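Lectin (Pleurotus ostreatus, PDB 6T0Q) binds N-acetylgalactosamine and probably related galactose-type sugars at a site next to bound calcium. Local coordinates at residues I201-N206 against G329-K334. Residues are numbered along the deposited sequence; the frame is centred on the assembly and turned at random.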
# COMPACT_ATOMS: atom_id res chain seq x y z
N ILE A 201 -6.46 6.89 -23.76
CA ILE A 201 -7.65 6.51 -23.01
C ILE A 201 -8.54 7.73 -22.82
O ILE A 201 -8.11 8.88 -22.98
CB ILE A 201 -7.31 5.87 -21.64
CG1 ILE A 201 -6.58 6.86 -20.72
CG2 ILE A 201 -6.49 4.59 -21.82
CD1 ILE A 201 -6.32 6.32 -19.30
N TRP A 202 -9.79 7.46 -22.48
CA TRP A 202 -10.74 8.51 -22.11
C TRP A 202 -11.85 7.86 -21.29
O TRP A 202 -11.80 6.66 -21.00
CB TRP A 202 -11.30 9.22 -23.35
CG TRP A 202 -11.80 10.62 -23.09
CD1 TRP A 202 -13.11 11.04 -23.07
CD2 TRP A 202 -11.00 11.78 -22.81
NE1 TRP A 202 -13.16 12.39 -22.81
CE2 TRP A 202 -11.88 12.87 -22.64
CE3 TRP A 202 -9.62 12.01 -22.70
CZ2 TRP A 202 -11.43 14.16 -22.36
CZ3 TRP A 202 -9.17 13.29 -22.42
CH2 TRP A 202 -10.08 14.35 -22.26
N THR A 203 -12.83 8.66 -20.88
CA THR A 203 -14.04 8.08 -20.33
C THR A 203 -14.87 7.46 -21.46
O THR A 203 -14.63 7.70 -22.65
CB THR A 203 -14.86 9.12 -19.56
OG1 THR A 203 -14.77 10.38 -20.24
CG2 THR A 203 -14.33 9.27 -18.14
N SER A 204 -15.86 6.65 -21.08
CA SER A 204 -16.58 5.85 -22.05
C SER A 204 -17.61 6.64 -22.85
O SER A 204 -18.27 6.05 -23.71
CB SER A 204 -17.24 4.66 -21.35
OG SER A 204 -18.11 5.10 -20.33
N ASP A 205 -17.76 7.95 -22.61
CA ASP A 205 -18.53 8.81 -23.51
C ASP A 205 -17.76 9.17 -24.78
O ASP A 205 -18.30 9.88 -25.63
CB ASP A 205 -18.98 10.09 -22.80
CG ASP A 205 -17.82 10.87 -22.19
OD1 ASP A 205 -16.66 10.38 -22.22
OD2 ASP A 205 -18.05 11.98 -21.67
N ASN A 206 -16.52 8.71 -24.92
CA ASN A 206 -15.74 8.90 -26.14
C ASN A 206 -16.15 7.79 -27.10
O ASN A 206 -15.73 6.64 -26.96
CB ASN A 206 -14.25 8.85 -25.82
CG ASN A 206 -13.37 9.31 -26.98
OD1 ASN A 206 -13.67 9.04 -28.13
ND2 ASN A 206 -12.27 10.00 -26.66
N GLY A 329 -17.93 4.40 -7.97
CA GLY A 329 -18.49 5.18 -9.05
C GLY A 329 -17.52 5.56 -10.15
O GLY A 329 -17.96 6.10 -11.17
N TRP A 330 -16.22 5.34 -9.97
CA TRP A 330 -15.27 5.49 -11.06
C TRP A 330 -15.31 4.25 -11.95
O TRP A 330 -15.41 3.12 -11.46
CB TRP A 330 -13.85 5.70 -10.54
CG TRP A 330 -13.62 7.01 -9.80
CD1 TRP A 330 -14.24 7.44 -8.65
CD2 TRP A 330 -12.67 8.04 -10.15
NE1 TRP A 330 -13.75 8.67 -8.28
CE2 TRP A 330 -12.78 9.06 -9.18
CE3 TRP A 330 -11.75 8.19 -11.20
CZ2 TRP A 330 -12.01 10.22 -9.22
CZ3 TRP A 330 -10.98 9.35 -11.24
CH2 TRP A 330 -11.12 10.35 -10.26
N GLU A 331 -15.24 4.45 -13.26
CA GLU A 331 -15.26 3.36 -14.22
C GLU A 331 -13.85 3.01 -14.68
O GLU A 331 -12.91 3.78 -14.52
CB GLU A 331 -16.13 3.72 -15.43
CG GLU A 331 -15.61 4.95 -16.20
CD GLU A 331 -16.41 5.28 -17.46
OE1 GLU A 331 -17.10 4.39 -17.99
OE2 GLU A 331 -16.35 6.44 -17.92
N SER A 332 -13.72 1.82 -15.26
CA SER A 332 -12.52 1.49 -16.02
C SER A 332 -12.37 2.46 -17.18
O SER A 332 -13.32 2.72 -17.91
CB SER A 332 -12.60 0.06 -16.55
OG SER A 332 -12.51 -0.87 -15.49
N ALA A 333 -11.16 3.01 -17.35
CA ALA A 333 -10.91 3.87 -18.50
C ALA A 333 -11.11 3.09 -19.79
O ALA A 333 -10.87 1.88 -19.86
CB ALA A 333 -9.48 4.43 -18.45
N LYS A 334 -11.57 3.79 -20.83
CA LYS A 334 -11.78 3.20 -22.14
C LYS A 334 -10.55 3.41 -23.01
O LYS A 334 -10.05 4.54 -23.12
CB LYS A 334 -13.00 3.81 -22.83
CG LYS A 334 -13.27 3.28 -24.24
CD LYS A 334 -14.50 3.93 -24.85
CE LYS A 334 -14.73 3.43 -26.28
NZ LYS A 334 -15.99 3.98 -26.86
O HOH W 1 -18.20 3.67 -24.87
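Trp202 and Lys334 form an antiparallel hydrogen-bonded pair: Trp202 N donates to Lys334 O at 3.0 Å (153° at the hydrogen), and Lys334 N returns a straighter bond to Trp202 O (160°). The closely packed side is that of Ile201 and Ala333, both buried: Ile201 CD1 lies 3.8 Å from Ala333 CB, and Ile201 CA makes a CA-H...O contact of 3.1 Å with Lys334 O. Past the strand end, the type I turn from Thr203 to Asn206 is gripped at two places. The carboxylate of Glu331 takes two bonds from Ser204: OG reaches the syn lone pair of OE1 at 2.6 Å, while N approaches OE2 from above the carboxylate plane, 41° out of it. The other grip faces solvent, where Lys334 and Ser204 are partly exposed. Lys334 leaves the backbone with CG anti to N and, extended beyond CG, passes Ser204 CA; its NZ meets Asn206 O at 2.7 Å. A water bridges Lys334 NZ (3.0 Å) and Ser204 O (2.6 Å). Thr203 OG1 to Asp205 OD1 braces the turn internally, and Asp205 also forms a salt bridge with Arg216. The Trp202 side chain touches Asn281, a calcium ligand, and comes within about 7 Å of the calcium ion. The arrangement is an antiparallel strand pair whose first strand runs into a type I beta turn, beside the second calcium site.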